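Local coordinates for Endonuclease/exonuclease/phosphatase (Leptotrichia buccalis C-1013-b, PDB 3TEB), which probably acts as a metal-dependent hydrolase of the endonuclease/exonuclease/phosphatase family and binds magnesium, at residues C142-P147 against D176-D180; S168-M174 against I231-L237; Y188-L192 against R227-F232. All blocks are in the same frame, centred on the assembly; numbering follows the deposited sequence.

Contact 1 of 3, residues C142-P147 against D176-D180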
loop_
_atom_site.group_PDB
_atom_site.type_symbol
_atom_site.label_atom_id
_atom_site.label_comp_id
_atom_site.label_asym_id
_atom_site.label_seq_id
_atom_site.Cartn_x
_atom_site.Cartn_y
_atom_site.Cartn_z
ATOM N N CYS A 142 3.883 2.205 0.627
ATOM C CA CYS A 142 4.268 3.258 1.559
ATOM C C CYS A 142 3.221 3.505 2.600
ATOM O O CYS A 142 2.025 3.472 2.303
ATOM C CB CYS A 142 4.470 4.576 0.840
ATOM S SG CYS A 142 5.162 4.413 -0.787
ATOM N N HIS A 143 3.684 3.778 3.816
ATOM C CA HIS A 143 2.824 4.229 4.890
ATOM C C HIS A 143 3.534 5.322 5.677
ATOM O O HIS A 143 4.395 5.040 6.516
ATOM C CB HIS A 143 2.405 3.063 5.788
ATOM C CG HIS A 143 1.520 3.472 6.919
ATOM N ND1 HIS A 143 1.600 2.898 8.164
ATOM C CD2 HIS A 143 0.561 4.424 7.002
ATOM C CE1 HIS A 143 0.706 3.460 8.958
ATOM N NE2 HIS A 143 0.063 4.389 8.277
HETATM N N MSE A 144 3.152 6.568 5.396
HETATM C CA MSE A 144 3.863 7.753 5.881
HETATM C C MSE A 144 3.303 8.272 7.187
HETATM O O MSE A 144 2.206 7.903 7.590
HETATM C CB MSE A 144 3.807 8.880 4.844
HETATM C CG MSE A 144 4.037 8.438 3.407
HETATM SE SE MSE A 144 5.825 7.720 3.075
HETATM C CE MSE A 144 6.835 9.357 3.339
ATOM N N ASN A 145 4.068 9.150 7.828
ATOM C CA ASN A 145 3.633 9.847 9.026
ATOM C C ASN A 145 2.700 11.004 8.680
ATOM O O ASN A 145 2.579 11.378 7.503
ATOM C CB ASN A 145 4.846 10.381 9.786
ATOM C CG ASN A 145 5.789 9.283 10.223
ATOM O OD1 ASN A 145 5.440 8.436 11.045
ATOM N ND2 ASN A 145 6.999 9.295 9.680
ATOM N N LEU A 146 2.046 11.573 9.697
ATOM C CA LEU A 146 1.242 12.779 9.509
ATOM C C LEU A 146 2.121 13.897 8.950
ATOM O O LEU A 146 3.300 13.989 9.293
ATOM C CB LEU A 146 0.589 13.209 10.825
ATOM C CG LEU A 146 -0.419 12.246 11.471
ATOM C CD1 LEU A 146 -0.698 12.657 12.913
ATOM C CD2 LEU A 146 -1.726 12.119 10.674
ATOM N N PRO A 147 1.560 14.745 8.074
ATOM C CA PRO A 147 2.354 15.811 7.456
ATOM C C PRO A 147 2.902 16.783 8.492
ATOM O O PRO A 147 4.013 17.286 8.341
ATOM C CB PRO A 147 1.343 16.528 6.560
ATOM C CG PRO A 147 0.227 15.559 6.381
ATOM C CD PRO A 147 0.151 14.805 7.658
ATOM N N ASP A 176 -0.753 4.624 2.118
ATOM C CA ASP A 176 -1.387 5.521 3.057
ATOM C C ASP A 176 -0.455 6.675 3.352
ATOM O O ASP A 176 0.616 6.475 3.921
ATOM C CB ASP A 176 -1.711 4.759 4.334
ATOM C CG ASP A 176 -2.490 5.596 5.338
ATOM O OD1 ASP A 176 -3.033 6.673 4.964
ATOM O OD2 ASP A 176 -2.561 5.161 6.514
ATOM N N PHE A 177 -0.866 7.879 2.969
ATOM C CA PHE A 177 -0.013 9.054 3.113
ATOM C C PHE A 177 -0.411 9.962 4.269
ATOM O O PHE A 177 0.268 10.970 4.531
ATOM C CB PHE A 177 0.062 9.834 1.799
ATOM C CG PHE A 177 0.982 9.215 0.800
ATOM C CD1 PHE A 177 0.592 8.071 0.092
ATOM C CD2 PHE A 177 2.258 9.750 0.582
ATOM C CE1 PHE A 177 1.460 7.465 -0.827
ATOM C CE2 PHE A 177 3.141 9.158 -0.338
ATOM C CZ PHE A 177 2.741 8.011 -1.042
ATOM N N ASN A 178 -1.491 9.591 4.967
ATOM C CA ASN A 178 -2.029 10.374 6.080
ATOM C C ASN A 178 -2.246 11.839 5.742
ATOM O O ASN A 178 -1.984 12.706 6.572
ATOM C CB ASN A 178 -1.109 10.283 7.294
ATOM C CG ASN A 178 -1.317 9.021 8.095
ATOM O OD1 ASN A 178 -2.448 8.639 8.405
ATOM N ND2 ASN A 178 -0.218 8.374 8.458
ATOM N N THR A 179 -2.721 12.112 4.529
ATOM C CA THR A 179 -2.875 13.481 4.044
ATOM C C THR A 179 -4.164 13.649 3.259
ATOM O O THR A 179 -4.362 13.002 2.239
ATOM C CB THR A 179 -1.695 13.876 3.154
ATOM O OG1 THR A 179 -0.486 13.773 3.906
ATOM C CG2 THR A 179 -1.839 15.297 2.678
ATOM N N ASP A 180 -5.037 14.525 3.737
ATOM C CA ASP A 180 -6.314 14.738 3.081
ATOM C C ASP A 180 -6.182 15.690 1.898
ATOM O O ASP A 180 -5.851 16.867 2.068
ATOM C CB ASP A 180 -7.343 15.268 4.081
ATOM C CG ASP A 180 -8.785 15.071 3.610
ATOM O OD1 ASP A 180 -9.009 14.359 2.598
ATOM O OD2 ASP A 180 -9.700 15.629 4.265
#
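Three hydrogen bonds join residues 142-147 to residues 176-180. The shortest runs from Asn178 ND2 to Met144 O at 2.6 Å. The backbone bond from Met144 N to Asp176 O is 2.9 Å long and nearly straight. Asp176 N to Cys142 O, at 3.0 Å, is weak because its angle is poor. The two backbone bonds bracket a parallel bridge between His143 and Asp176, whose CA atoms lie 4.8 Å apart. Both side chains of that pair rise on the same face of the sheet. The His143 ring carbon CD2 comes within 3.2 Å of Asp176 OD2.

Past the bridge both segments become loops that still run in nearly the same direction. The second loop holds its own shape: Thr179 OG1 gives a 3.0 Å hydrogen bond to Phe177 O. Pro147 CG touches Thr179 OG1 at 3.1 Å, and Leu146 CD2 lies 3.9 Å from Asn178 CB.

Apolar packing gathers at Phe177. Its CD2 meets CG of Met144, a selenomethionine, at 3.6 Å, and the SE atom makes a Met-aromatic contact 5.2 Å from the ring centroid. Phe177 also packs edge-to-face on Phe232.

The side chain of His143 lies about 4 Å from that of Glu42, a residue seen to bind magnesium, and the side chain of Asp176 lies about 6 Å from the bound magnesium ion. Asp176 and Asn178 lie in a Gly-Asp-Phe-Asn sequence, the GDFN motif of DNase I-like enzymes. His143 and this motif at the ends of adjacent strands are characteristic of the active-site edge of that fold.

Contact 2 of 3, residues S168-M174 against I231-L237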
loop_
_atom_site.group_PDB
_atom_site.type_symbol
_atom_site.label_atom_id
_atom_site.label_comp_id
_atom_site.label_asym_id
_atom_site.label_seq_id
_atom_site.Cartn_x
_atom_site.Cartn_y
_atom_site.Cartn_z
ATOM N N SER A 168 15.891 5.802 -14.943
ATOM C CA SER A 168 14.712 6.467 -15.462
ATOM C C SER A 168 13.599 5.447 -15.641
ATOM O O SER A 168 13.023 5.314 -16.717
ATOM C CB SER A 168 15.026 7.221 -16.751
ATOM O OG SER A 168 15.833 6.431 -17.584
ATOM N N ASN A 169 13.315 4.726 -14.561
ATOM C CA ASN A 169 12.247 3.745 -14.540
ATOM C C ASN A 169 10.935 4.354 -14.118
ATOM O O ASN A 169 10.914 5.315 -13.346
ATOM C CB ASN A 169 12.593 2.622 -13.576
ATOM C CG ASN A 169 13.308 1.499 -14.245
ATOM O OD1 ASN A 169 13.675 1.608 -15.406
ATOM N ND2 ASN A 169 13.508 0.400 -13.527
ATOM N N LEU A 170 9.842 3.789 -14.618
ATOM C CA LEU A 170 8.534 4.137 -14.097
ATOM C C LEU A 170 8.463 3.655 -12.661
ATOM O O LEU A 170 8.681 2.472 -12.368
ATOM C CB LEU A 170 7.417 3.513 -14.930
ATOM C CG LEU A 170 5.977 3.627 -14.432
ATOM C CD1 LEU A 170 5.544 5.074 -14.320
ATOM C CD2 LEU A 170 5.055 2.877 -15.361
ATOM N N LYS A 171 8.197 4.595 -11.766
ATOM C CA LYS A 171 8.081 4.302 -10.352
ATOM C C LYS A 171 6.635 4.524 -9.964
ATOM O O LYS A 171 6.089 5.613 -10.183
ATOM C CB LYS A 171 9.019 5.195 -9.539
ATOM C CG LYS A 171 10.454 4.770 -9.657
ATOM C CD LYS A 171 11.446 5.785 -9.141
ATOM C CE LYS A 171 12.829 5.321 -9.561
ATOM N NZ LYS A 171 13.926 5.865 -8.756
ATOM N N ILE A 172 5.997 3.477 -9.442
ATOM C CA ILE A 172 4.615 3.575 -8.958
ATOM C C ILE A 172 4.589 3.371 -7.454
ATOM O O ILE A 172 5.107 2.393 -6.911
ATOM C CB ILE A 172 3.644 2.650 -9.716
ATOM C CG1 ILE A 172 3.438 3.200 -11.124
ATOM C CG2 ILE A 172 2.311 2.571 -8.998
ATOM C CD1 ILE A 172 2.848 2.221 -12.085
ATOM N N LEU A 173 3.963 4.323 -6.792
ATOM C CA LEU A 173 4.226 4.574 -5.404
ATOM C C LEU A 173 2.887 4.613 -4.662
ATOM O O LEU A 173 2.144 5.576 -4.761
ATOM C CB LEU A 173 4.990 5.886 -5.359
ATOM C CG LEU A 173 5.829 6.277 -4.176
ATOM C CD1 LEU A 173 7.039 7.021 -4.656
ATOM C CD2 LEU A 173 4.937 7.149 -3.311
HETATM N N MSE A 174 2.594 3.528 -3.941
HETATM C CA MSE A 174 1.250 3.199 -3.429
HETATM C C MSE A 174 1.142 3.199 -1.904
HETATM O O MSE A 174 1.995 2.633 -1.204
HETATM C CB MSE A 174 0.857 1.792 -3.892
HETATM C CG MSE A 174 0.759 1.586 -5.381
HETATM SE SE MSE A 174 0.724 -0.314 -5.839
HETATM C CE MSE A 174 2.583 -0.672 -5.529
ATOM N N ILE A 231 -2.387 6.440 -5.078
ATOM C CA ILE A 231 -1.457 5.792 -5.979
ATOM C C ILE A 231 -0.815 6.880 -6.857
ATOM O O ILE A 231 -1.458 7.441 -7.743
ATOM C CB ILE A 231 -2.136 4.660 -6.776
ATOM C CG1 ILE A 231 -2.385 3.475 -5.847
ATOM C CG2 ILE A 231 -1.254 4.189 -7.924
ATOM C CD1 ILE A 231 -3.467 2.561 -6.299
ATOM N N PHE A 232 0.445 7.195 -6.560
ATOM C CA PHE A 232 1.206 8.207 -7.281
ATOM C C PHE A 232 2.099 7.561 -8.323
ATOM O O PHE A 232 2.378 6.359 -8.272
ATOM C CB PHE A 232 2.086 9.020 -6.323
ATOM C CG PHE A 232 1.320 9.829 -5.322
ATOM C CD1 PHE A 232 0.504 10.880 -5.729
ATOM C CD2 PHE A 232 1.430 9.558 -3.967
ATOM C CE1 PHE A 232 -0.212 11.631 -4.795
ATOM C CE2 PHE A 232 0.729 10.305 -3.029
ATOM C CZ PHE A 232 -0.098 11.341 -3.444
ATOM N N SER A 233 2.576 8.386 -9.246
ATOM C CA SER A 233 3.395 7.960 -10.359
ATOM C C SER A 233 4.478 9.018 -10.566
ATOM O O SER A 233 4.236 10.196 -10.299
ATOM C CB SER A 233 2.507 7.876 -11.595
ATOM O OG SER A 233 3.153 7.193 -12.650
ATOM N N ASN A 234 5.663 8.616 -11.032
ATOM C CA ASN A 234 6.733 9.578 -11.332
ATOM C C ASN A 234 6.673 10.068 -12.761
ATOM O O ASN A 234 7.425 10.951 -13.156
ATOM C CB ASN A 234 8.114 8.986 -11.050
ATOM C CG ASN A 234 8.450 7.815 -11.954
ATOM O OD1 ASN A 234 7.565 7.100 -12.427
ATOM N ND2 ASN A 234 9.738 7.598 -12.178
ATOM N N LYS A 235 5.781 9.460 -13.533
ATOM C CA LYS A 235 5.555 9.816 -14.919
ATOM C C LYS A 235 4.059 9.928 -15.118
ATOM O O LYS A 235 3.285 9.367 -14.347
ATOM C CB LYS A 235 6.078 8.724 -15.856
ATOM C CG LYS A 235 7.564 8.380 -15.774
ATOM C CD LYS A 235 7.935 7.569 -17.003
ATOM C CE LYS A 235 8.968 6.500 -16.730
ATOM N NZ LYS A 235 10.366 6.987 -16.800
ATOM N N GLU A 236 3.655 10.638 -16.168
ATOM C CA GLU A 236 2.251 10.722 -16.558
ATOM C C GLU A 236 1.831 9.410 -17.203
ATOM O O GLU A 236 2.572 8.834 -17.985
ATOM C CB GLU A 236 2.042 11.867 -17.535
ATOM C CG GLU A 236 0.765 12.647 -17.306
ATOM C CD GLU A 236 0.823 14.046 -17.914
ATOM O OE1 GLU A 236 1.939 14.516 -18.245
ATOM O OE2 GLU A 236 -0.245 14.681 -18.062
ATOM N N LEU A 237 0.640 8.941 -16.862
ATOM C CA LEU A 237 0.186 7.629 -17.294
ATOM C C LEU A 237 -1.176 7.685 -17.949
ATOM O O LEU A 237 -1.926 8.651 -17.779
ATOM C CB LEU A 237 0.113 6.676 -16.099
ATOM C CG LEU A 237 1.425 6.194 -15.500
ATOM C CD1 LEU A 237 1.153 5.104 -14.503
ATOM C CD2 LEU A 237 2.342 5.695 -16.605
#
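Strands 170-174 and 231-233 run antiparallel, with short axes 4.7 Å apart at closest approach and directions 159° apart. Leu173 and Phe232 form a hydrogen-bonded pair: Leu173 N to Phe232 O and Phe232 N to Leu173 O are both 3.0 Å. Ile172 with Ser233 and Met174 with Ile231 are the flanking non-hydrogen-bonded pairs. Beyond the Ile172-Ser233 pair, Asn234 N donates to Lys171 O at 3.1 Å.

The Asn234 side chain then takes over from the backbone. Its OD1 accepts from Lys171 N at 2.7 Å, and its ND2 donates to Asn169 O at 2.8 Å. Lys235 NZ adds a 3.1 Å bond to Ser168 O. Ser233 OG donates to Lys235 O at 2.8 Å, within its own segment.

Ile172, Met174, Ile231 and Ser233 share one sheet face. CG of Met174, a selenomethionine, meets Ile231 CG1 at 3.7 Å. Ile172 CD1 reaches Leu237 CD1 at 4.1 Å. This face packs on strand 4-10 of the other sheet, where Ile6 touches Ile172, Met174 and Ile231. Leu173 and Phe232 lie on the opposite face, and Leu173 meets helix 154-162.

The chemistry thus divides along the strands. Mostly apolar side chains line both faces of the paired region, and one face belongs to the core of the two-sheet sandwich. Polar side chains satisfy backbone groups where regular pairing stops.

Contact 3 of 3, residues Y188-L192 against R227-F232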
loop_
_atom_site.group_PDB
_atom_site.type_symbol
_atom_site.label_atom_id
_atom_site.label_comp_id
_atom_site.label_asym_id
_atom_site.label_seq_id
_atom_site.Cartn_x
_atom_site.Cartn_y
_atom_site.Cartn_z
ATOM N N TYR A 188 -0.846 18.228 0.533
ATOM C CA TYR A 188 -1.048 17.328 -0.593
ATOM C C TYR A 188 -0.360 17.879 -1.833
ATOM O O TYR A 188 0.202 17.122 -2.633
ATOM C CB TYR A 188 -2.539 17.125 -0.836
ATOM C CG TYR A 188 -2.918 16.638 -2.218
ATOM C CD1 TYR A 188 -2.719 15.306 -2.592
ATOM C CD2 TYR A 188 -3.504 17.509 -3.145
ATOM C CE1 TYR A 188 -3.077 14.854 -3.860
ATOM C CE2 TYR A 188 -3.864 17.067 -4.416
ATOM C CZ TYR A 188 -3.648 15.741 -4.764
ATOM O OH TYR A 188 -4.001 15.304 -6.018
ATOM N N GLU A 189 -0.415 19.203 -1.985
ATOM C CA GLU A 189 0.310 19.903 -3.039
ATOM C C GLU A 189 1.799 19.621 -2.884
ATOM O O GLU A 189 2.455 19.224 -3.843
ATOM C CB GLU A 189 0.051 21.408 -2.967
ATOM C CG GLU A 189 -0.126 22.097 -4.328
ATOM C CD GLU A 189 -1.565 22.008 -4.861
ATOM O OE1 GLU A 189 -2.062 20.875 -5.094
ATOM O OE2 GLU A 189 -2.197 23.075 -5.055
ATOM N N ASN A 190 2.308 19.800 -1.665
ATOM C CA ASN A 190 3.688 19.457 -1.320
ATOM C C ASN A 190 4.118 18.061 -1.798
ATOM O O ASN A 190 5.223 17.908 -2.327
ATOM C CB ASN A 190 3.912 19.597 0.192
ATOM C CG ASN A 190 5.389 19.595 0.575
ATOM O OD1 ASN A 190 5.886 18.655 1.199
ATOM N ND2 ASN A 190 6.098 20.652 0.195
ATOM N N ILE A 191 3.256 17.054 -1.614
ATOM C CA ILE A 191 3.533 15.698 -2.100
ATOM C C ILE A 191 3.871 15.783 -3.575
ATOM O O ILE A 191 4.941 15.353 -3.986
ATOM C CB ILE A 191 2.323 14.715 -1.937
ATOM C CG1 ILE A 191 1.727 14.726 -0.516
ATOM C CG2 ILE A 191 2.686 13.302 -2.374
ATOM C CD1 ILE A 191 2.261 13.704 0.423
ATOM N N LEU A 192 2.969 16.366 -4.362
ATOM C CA LEU A 192 3.131 16.428 -5.821
ATOM C C LEU A 192 4.360 17.221 -6.276
ATOM O O LEU A 192 4.987 16.858 -7.267
ATOM C CB LEU A 192 1.863 16.968 -6.489
ATOM C CG LEU A 192 0.528 16.270 -6.177
ATOM C CD1 LEU A 192 -0.636 17.142 -6.612
ATOM C CD2 LEU A 192 0.422 14.870 -6.797
ATOM N N ARG A 227 -9.707 11.662 1.816
ATOM C CA ARG A 227 -8.935 10.891 0.862
ATOM C C ARG A 227 -7.482 10.907 1.343
ATOM O O ARG A 227 -6.760 11.892 1.148
ATOM C CB ARG A 227 -9.089 11.469 -0.544
ATOM C CG ARG A 227 -8.536 10.602 -1.643
ATOM C CD ARG A 227 -8.916 11.121 -3.014
ATOM N NE ARG A 227 -7.724 11.270 -3.841
ATOM C CZ ARG A 227 -7.341 12.408 -4.407
ATOM N NH1 ARG A 227 -8.069 13.507 -4.284
ATOM N NH2 ARG A 227 -6.238 12.437 -5.124
ATOM N N LEU A 228 -7.086 9.819 2.003
ATOM C CA LEU A 228 -5.807 9.724 2.689
ATOM C C LEU A 228 -4.846 8.758 2.008
ATOM O O LEU A 228 -3.628 8.821 2.215
ATOM C CB LEU A 228 -6.032 9.239 4.109
ATOM C CG LEU A 228 -6.714 10.136 5.134
ATOM C CD1 LEU A 228 -6.502 9.515 6.509
ATOM C CD2 LEU A 228 -6.161 11.554 5.109
ATOM N N ASP A 229 -5.416 7.842 1.226
ATOM C CA ASP A 229 -4.660 6.814 0.514
ATOM C C ASP A 229 -4.502 7.224 -0.947
ATOM O O ASP A 229 -5.386 7.881 -1.511
ATOM C CB ASP A 229 -5.397 5.474 0.597
ATOM C CG ASP A 229 -5.565 4.972 2.041
ATOM O OD1 ASP A 229 -6.467 5.473 2.764
ATOM O OD2 ASP A 229 -4.810 4.050 2.440
ATOM N N TYR A 230 -3.384 6.848 -1.566
ATOM C CA TYR A 230 -3.128 7.246 -2.950
ATOM C C TYR A 230 -2.389 6.214 -3.771
ATOM O O TYR A 230 -1.831 5.260 -3.244
ATOM C CB TYR A 230 -2.296 8.523 -2.997
ATOM C CG TYR A 230 -2.859 9.700 -2.255
ATOM C CD1 TYR A 230 -3.673 10.625 -2.900
ATOM C CD2 TYR A 230 -2.553 9.908 -0.912
ATOM C CE1 TYR A 230 -4.180 11.726 -2.227
ATOM C CE2 TYR A 230 -3.055 11.001 -0.225
ATOM C CZ TYR A 230 -3.864 11.908 -0.889
ATOM O OH TYR A 230 -4.359 12.995 -0.211
ATOM N N ILE A 231 -2.387 6.440 -5.078
ATOM C CA ILE A 231 -1.457 5.792 -5.979
ATOM C C ILE A 231 -0.815 6.880 -6.857
ATOM O O ILE A 231 -1.458 7.441 -7.743
ATOM C CB ILE A 231 -2.136 4.660 -6.776
ATOM C CG1 ILE A 231 -2.385 3.475 -5.847
ATOM C CG2 ILE A 231 -1.254 4.189 -7.924
ATOM C CD1 ILE A 231 -3.467 2.561 -6.299
ATOM N N PHE A 232 0.445 7.195 -6.560
ATOM C CA PHE A 232 1.206 8.207 -7.281
ATOM C C PHE A 232 2.099 7.561 -8.323
ATOM O O PHE A 232 2.378 6.359 -8.272
ATOM C CB PHE A 232 2.086 9.020 -6.323
ATOM C CG PHE A 232 1.320 9.829 -5.322
ATOM C CD1 PHE A 232 0.504 10.880 -5.729
ATOM C CD2 PHE A 232 1.430 9.558 -3.967
ATOM C CE1 PHE A 232 -0.212 11.631 -4.795
ATOM C CE2 PHE A 232 0.729 10.305 -3.029
ATOM C CZ PHE A 232 -0.098 11.341 -3.444
#
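Aromatic and aliphatic side chains make this contact; no hydrogen bond crosses between helix 188-192 and residues 227-232. The helix and strand 229-232 run in nearly the same direction, 22° apart. Their short axes are 11.8 Å apart, so long side chains bridge the gap.

Phe232 meets three side chains of the helix. Ile191 CG2 sits over one face of its ring, a CH-pi contact 4.0 Å from the centroid. Tyr188 CE1 approaches the ring edge, 4.4 Å from Phe232 CE1. A further apolar contact comes from Leu192, whose CD2 lies 3.9 Å from Phe232 CE1.

The rings of Tyr188 and Tyr230 are nearly parallel, with planes at 18°. They are slid apart, with centroids 5.7 Å from each other, and barely overlap. Their closest atoms are the two CE1 atoms, Tyr188 to Tyr230, at 3.7 Å.

The polar ends bond elsewhere. Tyr188 OH comes to 3.7 Å from Arg227 NH2, but both groups turn to Asp198: the tyrosine by a hydrogen bond, the arginine by a salt bridge. Tyr230 OH is hydrogen-bonded to Thr179 O.

Helix 185-192 therefore packs on the sheet face that carries Tyr230 and Phe232. Ile231 points to the other face, against strands 4-10 and 259-264. Strand 197-198 pairs with strand 225-233 beside the contact, and its Asp198 also touches Leu192 and Phe232.

From the N terminus, strand 135-143 leads into the first half of contact 1. The chain passes through helix 154-162, enters strand 170-174 for the first half of contact 2, and closes contact 1 at residues 176-180. Helix 185-192 opens contact 3. Strand 225-233 closes contact 3 and, through the shared Ile231 and Phe232, begins the second half of contact 2. Contact 3 is nested within the loop closed by contact 2. Contacts 1 and 2 cross, while contacts 1 and 3 follow in series. Together they join three neighbouring strands of one sheet, a helix on its face and the loop bearing Asp176.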